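Long-range contacts in iron binding protein FbpA (Mannheimia haemolytica, PDB 1SI0), which binds ferric iron in the periplasm and probably delivers it to an ABC transporter for uptake into the cell: residues Asn5-Arg10 with Glu48-Asp53; Ala52-Thr57 with Val234-His239; Tyr142-Phe147 with Ala303-Val308; Gly176-Gln181 with Ile194-Tyr199. All coordinates share one frame; numbering follows the deposited sequence. Where two conformers were deposited one is given.

Interaction 1. Residues Asn5-Arg10 with Glu48-Asp53; sequences NVYSYR and ELSPAD. With CO3 (carbonate ion), chain C.
Asn5 reaches across to the loop Pro51-Asp53 with CB, CG and ND2. Its CB sits 3.3 Å from Pro51 O, and CG lies near both that oxygen and Asp53 OD1. With CG beside the backbone N (chi1 -59°), the amide is turned toward the Pro51 carbonyl, ND2 leading. ND2 then donates to Pro51 O at 2.8 Å in a fairly straight bond (162°), almost within the amide plane, while OD1 turns to Asn31. The backbone of Asn5 is gripped as well: its N gives a hydrogen to the anti lone pair of Asp53 OD1 (2.8 Å), and its O takes one from Asp53 N (2.9 Å). Asp53 OD2 goes to Ser240 and Asn242. These bonds lead the chain into strand 54-57, which runs parallel to strand 3-8 in the sheet of the periplasmic binding protein fold. Two residues after Asn5, the Tyr7 ring carries Ala52 CB over the centre of one face, 3.6 Å from CZ, a CH-pi contact. Tyr7 OH passes Pro51 CG and bonds to Glu46, which also holds Ser50. Beyond the strand, the guanidinium edge of Arg10 faces the carbonate: NE bonds O3 and NH1 bonds O1, each at 2.8 Å, and NH2 forms a salt bridge with Glu268.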
loop_
_atom_site.group_PDB
_atom_site.type_symbol
_atom_site.label_atom_id
_atom_site.label_comp_id
_atom_site.label_asym_id
_atom_site.label_seq_id
_atom_site.Cartn_x
_atom_site.Cartn_y
_atom_site.Cartn_z
ATOM N N ASN A 5 -6.983 11.580 -17.751
ATOM C CA ASN A 5 -7.739 10.364 -17.510
ATOM C C ASN A 5 -6.976 9.467 -16.555
ATOM O O ASN A 5 -5.904 8.965 -16.874
ATOM C CB ASN A 5 -7.994 9.633 -18.821
ATOM C CG ASN A 5 -8.759 10.483 -19.813
ATOM O OD1 ASN A 5 -9.625 11.266 -19.431
ATOM N ND2 ASN A 5 -8.425 10.344 -21.096
ATOM N N VAL A 6 -7.546 9.272 -15.375
ATOM C CA VAL A 6 -6.896 8.542 -14.308
ATOM C C VAL A 6 -7.564 7.189 -14.131
ATOM O O VAL A 6 -8.785 7.109 -14.046
ATOM C CB VAL A 6 -6.986 9.331 -12.995
ATOM C CG1 VAL A 6 -6.333 8.567 -11.851
ATOM C CG2 VAL A 6 -6.358 10.705 -13.159
ATOM N N TYR A 7 -6.768 6.128 -14.101
ATOM C CA TYR A 7 -7.231 4.810 -13.699
ATOM C C TYR A 7 -6.631 4.591 -12.319
ATOM O O TYR A 7 -5.411 4.573 -12.176
ATOM C CB TYR A 7 -6.731 3.717 -14.641
ATOM C CG TYR A 7 -7.337 3.656 -16.040
ATOM C CD1 TYR A 7 -8.067 4.708 -16.583
ATOM C CD2 TYR A 7 -7.151 2.520 -16.824
ATOM C CE1 TYR A 7 -8.606 4.620 -17.872
ATOM C CE2 TYR A 7 -7.676 2.426 -18.106
ATOM C CZ TYR A 7 -8.402 3.477 -18.623
ATOM O OH TYR A 7 -8.925 3.394 -19.902
ATOM N N SER A 8 -7.479 4.424 -11.310
ATOM C CA SER A 8 -7.032 4.437 -9.917
ATOM C C SER A 8 -7.312 3.144 -9.182
ATOM O O SER A 8 -8.460 2.729 -9.053
ATOM C CB SER A 8 -7.711 5.565 -9.158
ATOM O OG SER A 8 -7.369 5.523 -7.774
ATOM N N TYR A 9 -6.253 2.527 -8.677
ATOM C CA TYR A 9 -6.357 1.463 -7.685
ATOM C C TYR A 9 -6.540 2.030 -6.283
ATOM O O TYR A 9 -6.877 1.285 -5.363
ATOM C CB TYR A 9 -5.099 0.596 -7.691
ATOM C CG TYR A 9 -5.045 -0.410 -8.806
ATOM C CD1 TYR A 9 -5.756 -1.599 -8.712
ATOM C CD2 TYR A 9 -4.274 -0.190 -9.941
ATOM C CE1 TYR A 9 -5.718 -2.548 -9.722
ATOM C CE2 TYR A 9 -4.226 -1.141 -10.963
ATOM C CZ TYR A 9 -4.954 -2.314 -10.840
ATOM O OH TYR A 9 -4.924 -3.266 -11.837
ATOM N N ARG A 10 -6.269 3.316 -6.101
ATOM C CA ARG A 10 -6.526 3.948 -4.819
ATOM C C ARG A 10 -8.010 4.065 -4.593
ATOM O O ARG A 10 -8.781 4.262 -5.535
ATOM C CB ARG A 10 -5.903 5.327 -4.753
ATOM C CG ARG A 10 -4.397 5.283 -4.903
ATOM C CD ARG A 10 -3.643 6.044 -3.868
ATOM N NE ARG A 10 -4.009 5.696 -2.495
ATOM C CZ ARG A 10 -3.470 6.289 -1.454
ATOM N NH1 ARG A 10 -3.834 5.947 -0.234
ATOM N NH2 ARG A 10 -2.547 7.223 -1.627
ATOM N N GLU A 48 -3.159 0.876 -28.212
ATOM C CA GLU A 48 -2.863 2.213 -28.722
ATOM C C GLU A 48 -4.063 3.160 -28.630
ATOM O O GLU A 48 -3.891 4.374 -28.672
ATOM C CB GLU A 48 -2.358 2.142 -30.169
ATOM C CG GLU A 48 -0.857 1.914 -30.282
ATOM C CD GLU A 48 -0.449 1.232 -31.575
ATOM O OE1 GLU A 48 -0.988 1.596 -32.640
ATOM O OE2 GLU A 48 0.416 0.334 -31.527
ATOM N N LEU A 49 -5.267 2.600 -28.506
ATOM C CA LEU A 49 -6.488 3.389 -28.343
ATOM C C LEU A 49 -6.891 3.616 -26.880
ATOM O O LEU A 49 -7.948 4.187 -26.613
ATOM C CB LEU A 49 -7.650 2.722 -29.092
ATOM C CG LEU A 49 -7.484 2.615 -30.611
ATOM C CD1 LEU A 49 -8.641 1.827 -31.210
ATOM C CD2 LEU A 49 -7.381 3.996 -31.247
ATOM N N SER A 50 -6.063 3.191 -25.930
ATOM C CA SER A 50 -6.386 3.425 -24.523
ATOM C C SER A 50 -6.385 4.910 -24.204
ATOM O O SER A 50 -5.419 5.597 -24.514
ATOM C CB SER A 50 -5.384 2.748 -23.600
ATOM O OG SER A 50 -5.754 2.983 -22.249
ATOM N N PRO A 51 -7.442 5.406 -23.567
ATOM C CA PRO A 51 -7.468 6.798 -23.121
ATOM C C PRO A 51 -6.708 7.034 -21.817
ATOM O O PRO A 51 -6.606 8.174 -21.397
ATOM C CB PRO A 51 -8.960 7.069 -22.925
ATOM C CG PRO A 51 -9.527 5.756 -22.552
ATOM C CD PRO A 51 -8.707 4.715 -23.250
ATOM N N ALA A 52 -6.188 5.982 -21.190
ATOM C CA ALA A 52 -5.528 6.132 -19.899
ATOM C C ALA A 52 -4.330 7.073 -19.982
ATOM O O ALA A 52 -3.476 6.944 -20.860
ATOM C CB ALA A 52 -5.086 4.781 -19.362
ATOM N N ASP A 53 -4.289 8.028 -19.066
ATOM C CA ASP A 53 -3.136 8.903 -18.903
ATOM C C ASP A 53 -2.280 8.478 -17.728
ATOM O O ASP A 53 -1.081 8.311 -17.863
ATOM C CB ASP A 53 -3.583 10.340 -18.688
ATOM C CG ASP A 53 -4.110 10.956 -19.934
ATOM O OD1 ASP A 53 -5.211 11.545 -19.905
ATOM O OD2 ASP A 53 -3.475 10.870 -20.993
HETATM C C CO3 C . -5.676 2.996 -0.797
HETATM O O1 CO3 C . -4.642 3.223 -0.065
HETATM O O2 CO3 C . -6.329 1.901 -0.639
HETATM O O3 CO3 C . -6.033 3.861 -1.689
#

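Interaction 2. Residues Ala52-Thr57 with Val234-His239; sequences ADVLLT and VVIAKH
Val54, Leu55 and Leu56 pair with Ile236, Val235 and Val234 as antiparallel neighbours in the sheet of the lobe that holds the chain's N-terminus, consistent with a type 2 periplasmic binding protein fold. On its other edge, strand 54-57 is flanked by strand 3-8. Three backbone bonds join the segments. Leu55 N to Val235 O (2.9 Å) is nearly straight at 172°, and the return bond from Val235 N to Leu55 O (3.1 Å) lies in the carbonyl plane. Past the hydrogen-bonded pair, Ala237 N still reaches Asp53 O at 2.9 Å, but from 41° above that carbonyl's plane. Weaker CA-H...O contacts supplement them: Val234 CA stands 3.2 Å from Leu55 O, and Ile236 CA 3.3 Å from Asp53 O.

Side-chain packing between the strands is apolar. Val54, Leu56, Val234 and Ile236 share one face, where helix 243-254 packs on Val54, Val234 and Ile236. There Val234 CG2, anti to its own backbone N, nests against two neighbours, pressing tightly on Val54 CG1 (3.3 Å) and resting beside Leu56 CD2 (3.6 Å). On the other face Leu55 and Val235 pack together against Ile66 of helix 60-68; Val235 has two conformers, so its exact fit is uncertain. Separately, next to the last backbone bond, Ala237 CB sits 3.4 Å from Ala52 O.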
loop_
_atom_site.group_PDB
_atom_site.type_symbol
_atom_site.label_atom_id
_atom_site.label_comp_id
_atom_site.label_asym_id
_atom_site.label_seq_id
_atom_site.Cartn_x
_atom_site.Cartn_y
_atom_site.Cartn_z
ATOM N N ALA A 52 -6.188 5.982 -21.190
ATOM C CA ALA A 52 -5.528 6.132 -19.899
ATOM C C ALA A 52 -4.330 7.073 -19.982
ATOM O O ALA A 52 -3.476 6.944 -20.860
ATOM C CB ALA A 52 -5.086 4.781 -19.362
ATOM N N ASP A 53 -4.289 8.028 -19.066
ATOM C CA ASP A 53 -3.136 8.903 -18.903
ATOM C C ASP A 53 -2.280 8.478 -17.728
ATOM O O ASP A 53 -1.081 8.311 -17.863
ATOM C CB ASP A 53 -3.583 10.340 -18.688
ATOM C CG ASP A 53 -4.110 10.956 -19.934
ATOM O OD1 ASP A 53 -5.211 11.545 -19.905
ATOM O OD2 ASP A 53 -3.475 10.870 -20.993
ATOM N N VAL A 54 -2.918 8.315 -16.576
ATOM C CA VAL A 54 -2.234 8.134 -15.307
ATOM C C VAL A 54 -2.813 6.913 -14.619
ATOM O O VAL A 54 -4.028 6.805 -14.490
ATOM C CB VAL A 54 -2.437 9.389 -14.429
ATOM C CG1 VAL A 54 -1.946 9.161 -13.013
ATOM C CG2 VAL A 54 -1.729 10.584 -15.065
ATOM N N LEU A 55 -1.949 6.000 -14.192
ATOM C CA LEU A 55 -2.364 4.844 -13.405
ATOM C C LEU A 55 -1.859 5.062 -11.991
ATOM O O LEU A 55 -0.655 5.190 -11.772
ATOM C CB LEU A 55 -1.793 3.554 -13.982
ATOM C CG LEU A 55 -2.490 2.867 -15.165
ATOM C CD1 LEU A 55 -3.210 3.829 -16.102
ATOM C CD2 LEU A 55 -1.462 2.060 -15.949
ATOM N N LEU A 56 -2.780 5.147 -11.040
ATOM C CA LEU A 56 -2.444 5.325 -9.634
ATOM C C LEU A 56 -2.512 3.983 -8.946
ATOM O O LEU A 56 -3.528 3.302 -8.988
ATOM C CB LEU A 56 -3.401 6.307 -8.966
ATOM C CG LEU A 56 -3.312 7.740 -9.484
ATOM C CD1 LEU A 56 -4.435 8.576 -8.896
ATOM C CD2 LEU A 56 -1.971 8.362 -9.155
ATOM N N THR A 57 -1.421 3.615 -8.296
ATOM C CA THR A 57 -1.278 2.320 -7.668
ATOM C C THR A 57 -1.188 2.444 -6.156
ATOM O O THR A 57 -0.887 3.513 -5.621
ATOM C CB THR A 57 -0.001 1.648 -8.174
ATOM O OG1 THR A 57 1.106 2.542 -7.992
ATOM C CG2 THR A 57 -0.055 1.436 -9.683
ATOM N N VAL A 234 2.666 5.866 -9.204
ATOM C CA VAL A 234 2.030 6.358 -10.395
ATOM C C VAL A 234 2.898 6.075 -11.600
ATOM O O VAL A 234 4.130 6.073 -11.532
ATOM C CB VAL A 234 1.709 7.855 -10.276
ATOM C CG1 VAL A 234 2.984 8.696 -10.178
ATOM C CG2 VAL A 234 0.833 8.304 -11.421
ATOM N N VAL A 235 2.217 5.800 -12.699
ATOM C CA VAL A 235 2.832 5.616 -13.993
ATOM C C VAL A 235 2.032 6.432 -14.980
ATOM O O VAL A 235 0.816 6.573 -14.838
ATOM C CB VAL A 235 2.891 4.137 -14.428
ATOM C CG1 VAL A 235 3.634 3.312 -13.394
ATOM C CG2 VAL A 235 1.513 3.574 -14.644
ATOM N N ILE A 236 2.711 6.994 -15.964
ATOM C CA ILE A 236 2.026 7.567 -17.103
ATOM C C ILE A 236 1.983 6.512 -18.190
ATOM O O ILE A 236 3.004 5.951 -18.573
ATOM C CB ILE A 236 2.700 8.871 -17.560
ATOM C CG1 ILE A 236 2.475 9.943 -16.483
ATOM C CG2 ILE A 236 2.133 9.316 -18.900
ATOM C CD1 ILE A 236 2.983 11.331 -16.815
ATOM N N ALA A 237 0.777 6.231 -18.664
ATOM C CA ALA A 237 0.566 5.189 -19.650
ATOM C C ALA A 237 1.283 5.489 -20.958
ATOM O O ALA A 237 1.402 6.647 -21.368
ATOM C CB ALA A 237 -0.907 4.996 -19.894
ATOM N N LYS A 238 1.731 4.428 -21.615
ATOM C CA LYS A 238 2.517 4.535 -22.839
ATOM C C LYS A 238 1.852 5.409 -23.894
ATOM O O LYS A 238 2.525 6.181 -24.562
ATOM C CB LYS A 238 2.762 3.143 -23.421
ATOM C CG LYS A 238 3.666 3.120 -24.650
ATOM C CD LYS A 238 3.914 1.705 -25.124
ATOM C CE LYS A 238 4.926 1.672 -26.262
ATOM N NZ LYS A 238 5.035 0.310 -26.860
ATOM N N HIS A 239 0.537 5.293 -24.030
ATOM C CA HIS A 239 -0.191 5.993 -25.091
ATOM C C HIS A 239 -1.067 7.126 -24.563
ATOM O O HIS A 239 -2.031 7.543 -25.207
ATOM C CB HIS A 239 -0.992 4.981 -25.909
ATOM C CG HIS A 239 -0.124 3.979 -26.600
ATOM N ND1 HIS A 239 0.765 4.332 -27.593
ATOM C CD2 HIS A 239 0.031 2.649 -26.410
ATOM C CE1 HIS A 239 1.411 3.255 -28.004
ATOM N NE2 HIS A 239 0.984 2.221 -27.302
#

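Interaction 3. Residues Tyr142-Phe147 with Ala303-Val308; sequences YNVSLF and AALKLV. With FE (Fe (III) ion), chain B.
Val144 and Phe147, one turn apart, straddle Ala304 CB. Val144 CG1 touches that methyl at 3.8 Å, and Phe147 CB does so at 3.9 Å. The small alanine also lets the backbone in, with its CB only 3.6 Å from Val144 O. On one flank Val144 CG2 meets Leu305 CD1 (4.1 Å). On the other, Val308 CG2, the methyl anti to its own carbonyl carbon, reaches Phe147 CD1 at 3.7 Å, the two side chains crossing at about a right angle. This is helix-on-helix packing in which the side chains that meet are all apolar: helix 301-310, near the chain's C-terminus, lies across helix 141-154, and the axes of segments 142-147 and 303-308 are inclined at 110° and approach to 8.6 Å. One face of the Phe147 ring is overlain toward its rim by Asn143 O, within its own helix, and Leu163 of helix 156-168 packs against the same side chain. Farther out, Ile151 backs Ala304. The rest of segment 142-147 is tied to other parts of the fold: Asn143 bonds to Arg103 and Ser137, and Ser145 to Asp59 and Ser61. At the far end Tyr142, well away from helix 301-310, coordinates the ferric ion through OH.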
loop_
_atom_site.group_PDB
_atom_site.type_symbol
_atom_site.label_atom_id
_atom_site.label_comp_id
_atom_site.label_asym_id
_atom_site.label_seq_id
_atom_site.Cartn_x
_atom_site.Cartn_y
_atom_site.Cartn_z
ATOM N N TYR A 142 -1.643 -5.998 -0.911
ATOM C CA TYR A 142 -0.849 -5.599 0.239
ATOM C C TYR A 142 -0.250 -6.818 0.923
ATOM O O TYR A 142 0.904 -6.815 1.325
ATOM C CB TYR A 142 -1.694 -4.853 1.264
ATOM C CG TYR A 142 -2.286 -3.540 0.824
ATOM C CD1 TYR A 142 -1.643 -2.724 -0.098
ATOM C CD2 TYR A 142 -3.480 -3.085 1.374
ATOM C CE1 TYR A 142 -2.176 -1.515 -0.457
ATOM C CE2 TYR A 142 -4.020 -1.874 1.013
ATOM C CZ TYR A 142 -3.363 -1.091 0.098
ATOM O OH TYR A 142 -3.884 0.126 -0.259
ATOM N N ASN A 143 -1.058 -7.858 1.080
ATOM C CA ASN A 143 -0.571 -9.104 1.637
ATOM C C ASN A 143 0.412 -9.812 0.726
ATOM O O ASN A 143 1.449 -10.271 1.178
ATOM C CB ASN A 143 -1.729 -10.040 1.976
ATOM C CG ASN A 143 -2.466 -9.620 3.226
ATOM O OD1 ASN A 143 -1.924 -8.939 4.101
ATOM N ND2 ASN A 143 -3.717 -10.044 3.322
ATOM N N VAL A 144 0.099 -9.891 -0.560
ATOM C CA VAL A 144 0.970 -10.632 -1.464
ATOM C C VAL A 144 2.346 -9.965 -1.517
ATOM O O VAL A 144 3.369 -10.642 -1.501
ATOM C CB VAL A 144 0.377 -10.765 -2.876
ATOM C CG1 VAL A 144 1.327 -11.536 -3.784
ATOM C CG2 VAL A 144 -0.982 -11.461 -2.816
ATOM N N SER A 145 2.388 -8.639 -1.523
ATOM C CA SER A 145 3.678 -7.968 -1.550
ATOM C C SER A 145 4.454 -8.151 -0.253
ATOM O O SER A 145 5.666 -8.258 -0.277
ATOM C CB SER A 145 3.522 -6.506 -1.906
ATOM O OG SER A 145 3.312 -6.399 -3.304
ATOM N N LEU A 146 3.760 -8.223 0.879
ATOM C CA LEU A 146 4.415 -8.555 2.135
ATOM C C LEU A 146 5.020 -9.947 2.039
ATOM O O LEU A 146 6.176 -10.166 2.396
ATOM C CB LEU A 146 3.411 -8.475 3.289
ATOM C CG LEU A 146 3.862 -9.071 4.614
ATOM C CD1 LEU A 146 5.064 -8.339 5.177
ATOM C CD2 LEU A 146 2.703 -9.054 5.613
ATOM N N PHE A 147 4.242 -10.902 1.546
ATOM C CA PHE A 147 4.736 -12.266 1.437
ATOM C C PHE A 147 5.875 -12.357 0.434
ATOM O O PHE A 147 6.785 -13.152 0.597
ATOM C CB PHE A 147 3.615 -13.217 1.034
ATOM C CG PHE A 147 2.391 -13.152 1.922
ATOM C CD1 PHE A 147 1.139 -13.418 1.387
ATOM C CD2 PHE A 147 2.476 -12.843 3.275
ATOM C CE1 PHE A 147 0.004 -13.368 2.171
ATOM C CE2 PHE A 147 1.333 -12.784 4.051
ATOM C CZ PHE A 147 0.102 -13.061 3.493
ATOM N N ALA A 303 5.426 -15.432 -7.319
ATOM C CA ALA A 303 5.706 -16.601 -6.496
ATOM C C ALA A 303 4.882 -16.567 -5.212
ATOM O O ALA A 303 4.376 -17.587 -4.773
ATOM C CB ALA A 303 7.179 -16.688 -6.176
ATOM N N ALA A 304 4.741 -15.390 -4.611
ATOM C CA ALA A 304 3.959 -15.251 -3.388
ATOM C C ALA A 304 2.492 -15.551 -3.637
ATOM O O ALA A 304 1.861 -16.243 -2.851
ATOM C CB ALA A 304 4.118 -13.859 -2.817
ATOM N N LEU A 305 1.961 -15.042 -4.741
ATOM C CA LEU A 305 0.571 -15.292 -5.089
ATOM C C LEU A 305 0.330 -16.785 -5.284
ATOM O O LEU A 305 -0.686 -17.310 -4.830
ATOM C CB LEU A 305 0.190 -14.508 -6.335
ATOM C CG LEU A 305 -1.280 -14.584 -6.753
ATOM C CD1 LEU A 305 -2.209 -14.105 -5.646
ATOM C CD2 LEU A 305 -1.467 -13.770 -8.014
ATOM N N LYS A 306 1.283 -17.465 -5.918
ATOM C CA LYS A 306 1.205 -18.910 -6.109
ATOM C C LYS A 306 1.136 -19.619 -4.760
ATOM O O LYS A 306 0.354 -20.549 -4.590
ATOM C CB LYS A 306 2.411 -19.407 -6.905
ATOM C CG LYS A 306 2.305 -20.845 -7.381
ATOM C CD LYS A 306 3.312 -21.121 -8.493
ATOM C CE LYS A 306 3.573 -22.613 -8.659
ATOM N NZ LYS A 306 4.159 -22.928 -9.994
ATOM N N LEU A 307 1.938 -19.182 -3.791
ATOM C CA LEU A 307 1.924 -19.794 -2.467
ATOM C C LEU A 307 0.578 -19.614 -1.790
ATOM O O LEU A 307 0.071 -20.527 -1.148
ATOM C CB LEU A 307 3.006 -19.208 -1.560
ATOM C CG LEU A 307 4.460 -19.512 -1.900
ATOM C CD1 LEU A 307 5.347 -18.967 -0.789
ATOM C CD2 LEU A 307 4.686 -21.005 -2.119
ATOM N N VAL A 308 0.004 -18.427 -1.923
ATOM C CA VAL A 308 -1.278 -18.136 -1.305
ATOM C C VAL A 308 -2.341 -19.074 -1.870
ATOM O O VAL A 308 -3.172 -19.593 -1.139
ATOM C CB VAL A 308 -1.671 -16.664 -1.505
ATOM C CG1 VAL A 308 -3.121 -16.430 -1.102
ATOM C CG2 VAL A 308 -0.732 -15.755 -0.704
HETATM FE FE FE B . -4.835 1.373 0.906
#

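Interaction 4. Residues Gly176-Gln181 with Ile194-Tyr199; sequences GGDRDQ and IGNSYY. With FE (Fe (III) ion), chain B.
Asp178, with CG beside its backbone N (chi1 -79°), sends its carboxylate from the first turn of helix 178-187 onto Gly195 and Asn196, at the end of strand 192-196. Tyr198 takes a less common torsion, its CG between backbone N and carbonyl carbon (chi1 53°), whereas Tyr199 has CG beside N; from successive positions the two hydroxyls thus converge on one metal. The central bond runs from Asn196 N to Asp178 OD2, 2.8 Å long, the donor standing 52° above the carboxylate plane. The same oxygen lies 3.3 Å from Gly195 CA and 3.4 Å from Tyr199 CE1. A salt bridge to Arg103 adds a further grip on OD2, so this buried atom is held by two donors. Arg103 also bonds Asn196 OD1, and that amide in turn donates through ND2 to Tyr198 OH (2.9 Å), in the amide plane: a second-shell residue positioning a metal ligand. Water extends the contact through the other carboxylate oxygen, one molecule donating to Asp178 OD1 at 2.9 Å and to Ile194 O at 2.7 Å. Arg179 lays its aliphatic carbons by the Tyr199 ring, less certainly, since it has two conformers. Within the helix start, Gln181 NE2 folds back to Gly177 O. Tyr198 OH and Tyr199 OH each bind the ferric ion at 2.0 Å; with Tyr142 and two oxygens of the carbonate they complete the tyrosine-rich, anion-assisted iron site of this ferric-binding protein.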
loop_
_atom_site.group_PDB
_atom_site.type_symbol
_atom_site.label_atom_id
_atom_site.label_comp_id
_atom_site.label_asym_id
_atom_site.label_seq_id
_atom_site.Cartn_x
_atom_site.Cartn_y
_atom_site.Cartn_z
ATOM N N GLY A 176 -13.327 -8.744 4.380
ATOM C CA GLY A 176 -13.197 -7.329 4.642
ATOM C C GLY A 176 -11.819 -6.818 4.294
ATOM O O GLY A 176 -10.993 -7.540 3.744
ATOM N N GLY A 177 -11.594 -5.554 4.604
ATOM C CA GLY A 177 -10.324 -4.908 4.349
ATOM C C GLY A 177 -9.515 -4.759 5.616
ATOM O O GLY A 177 -9.777 -5.383 6.635
ATOM N N ASP A 178 -8.508 -3.912 5.558
ATOM C CA ASP A 178 -7.622 -3.750 6.699
ATOM C C ASP A 178 -8.346 -3.175 7.913
ATOM O O ASP A 178 -8.132 -3.623 9.029
ATOM C CB ASP A 178 -6.447 -2.848 6.339
ATOM C CG ASP A 178 -5.369 -3.549 5.552
ATOM O OD1 ASP A 178 -5.435 -4.786 5.337
ATOM O OD2 ASP A 178 -4.392 -2.901 5.144
ATOM N N ARG A 179 -9.197 -2.183 7.690
ATOM C CA ARG A 179 -9.928 -1.558 8.790
ATOM C C ARG A 179 -10.873 -2.546 9.453
ATOM O O ARG A 179 -10.989 -2.560 10.671
ATOM C CB ARG A 179 -10.697 -0.338 8.305
ATOM C CG ARG A 179 -9.788 0.809 7.884
ATOM C CD ARG A 179 -10.527 2.001 7.308
ATOM N NE ARG A 179 -11.364 1.611 6.176
ATOM C CZ ARG A 179 -12.300 2.376 5.627
ATOM N NH1 ARG A 179 -12.529 3.601 6.089
ATOM N NH2 ARG A 179 -13.014 1.913 4.606
ATOM N N ASP A 180 -11.509 -3.393 8.652
ATOM C CA ASP A 180 -12.439 -4.392 9.170
ATOM C C ASP A 180 -11.755 -5.365 10.123
ATOM O O ASP A 180 -12.389 -5.877 11.036
ATOM C CB ASP A 180 -13.099 -5.187 8.041
ATOM C CG ASP A 180 -14.033 -4.346 7.193
ATOM O OD1 ASP A 180 -14.735 -3.478 7.752
ATOM O OD2 ASP A 180 -14.126 -4.485 5.952
ATOM N N GLN A 181 -10.466 -5.638 9.935
ATOM C CA GLN A 181 -9.769 -6.534 10.856
ATOM C C GLN A 181 -9.592 -5.871 12.210
ATOM O O GLN A 181 -9.601 -6.536 13.235
ATOM C CB GLN A 181 -8.398 -6.967 10.333
ATOM C CG GLN A 181 -8.320 -7.363 8.863
ATOM C CD GLN A 181 -9.370 -8.358 8.441
ATOM O OE1 GLN A 181 -9.538 -9.387 9.081
ATOM N NE2 GLN A 181 -10.073 -8.062 7.357
ATOM N N ILE A 194 -3.047 -7.895 10.493
ATOM C CA ILE A 194 -2.108 -7.236 9.609
ATOM C C ILE A 194 -2.882 -6.172 8.851
ATOM O O ILE A 194 -3.984 -6.421 8.385
ATOM C CB ILE A 194 -1.490 -8.260 8.641
ATOM C CG1 ILE A 194 -0.746 -9.351 9.413
ATOM C CG2 ILE A 194 -0.537 -7.576 7.668
ATOM C CD1 ILE A 194 -0.199 -10.450 8.537
ATOM N N GLY A 195 -2.322 -4.977 8.743
ATOM C CA GLY A 195 -2.955 -3.928 7.971
ATOM C C GLY A 195 -2.002 -2.786 7.721
ATOM O O GLY A 195 -0.946 -2.705 8.332
ATOM N N ASN A 196 -2.366 -1.888 6.818
ATOM C CA ASN A 196 -1.495 -0.765 6.541
ATOM C C ASN A 196 -1.640 0.293 7.617
ATOM O O ASN A 196 -2.715 0.482 8.179
ATOM C CB ASN A 196 -1.771 -0.164 5.172
ATOM C CG ASN A 196 -1.218 -1.004 4.041
ATOM O OD1 ASN A 196 -0.447 -1.939 4.257
ATOM N ND2 ASN A 196 -1.594 -0.657 2.826
ATOM N N SER A 197 -0.546 1.003 7.852
ATOM C CA SER A 197 -0.421 1.977 8.924
ATOM C C SER A 197 -1.410 3.126 8.802
ATOM O O SER A 197 -2.016 3.524 9.787
ATOM C CB SER A 197 0.999 2.544 8.932
ATOM O OG SER A 197 1.378 3.008 7.638
ATOM N N TYR A 198 -1.551 3.681 7.607
ATOM C CA TYR A 198 -2.357 4.896 7.435
ATOM C C TYR A 198 -3.819 4.657 7.805
ATOM O O TYR A 198 -4.493 5.589 8.240
ATOM C CB TYR A 198 -2.227 5.483 6.014
ATOM C CG TYR A 198 -2.516 4.480 4.944
ATOM C CD1 TYR A 198 -1.521 3.638 4.467
ATOM C CD2 TYR A 198 -3.791 4.346 4.428
ATOM C CE1 TYR A 198 -1.785 2.708 3.510
ATOM C CE2 TYR A 198 -4.071 3.404 3.468
ATOM C CZ TYR A 198 -3.058 2.569 3.023
ATOM O OH TYR A 198 -3.291 1.596 2.100
ATOM N N TYR A 199 -4.305 3.428 7.672
ATOM C CA TYR A 199 -5.683 3.137 8.060
ATOM C C TYR A 199 -5.932 3.412 9.535
ATOM O O TYR A 199 -7.054 3.743 9.904
ATOM C CB TYR A 199 -6.079 1.700 7.731
ATOM C CG TYR A 199 -6.134 1.443 6.253
ATOM C CD1 TYR A 199 -5.335 0.470 5.674
ATOM C CD2 TYR A 199 -6.972 2.178 5.427
ATOM C CE1 TYR A 199 -5.373 0.238 4.313
ATOM C CE2 TYR A 199 -7.012 1.952 4.066
ATOM C CZ TYR A 199 -6.211 0.982 3.511
ATOM O OH TYR A 199 -6.243 0.769 2.155
HETATM FE FE FE B . -4.835 1.373 0.906
HETATM O O HOH W 1 -5.717 -4.824 9.924
HETATM O O HOH W 2 -5.574 -7.462 6.509
#

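Interactions 1 and 2 are adjacent, their centres 6 Å apart: they share Ala52 and Asp53, and strand 54-57 lies between strands 3-8 and 228-236. Interactions 3 and 4 have centres 17 Å apart and lie about 24 to 27 Å from the first two, in the other lobe. Strand 192-196 of interaction 4 joins the same mixed sheet through strand 96-108. Along the chain, interaction 1 closes before interactions 3 and 4 open, and interaction 2 starts where it ends; interaction 4 is nested inside interactions 2 and 3, which themselves cross. All three iron-binding tyrosines come from interactions 3 and 4, while interaction 1 supplies Arg10 to the carbonate, so the ferric site sits between the lobes.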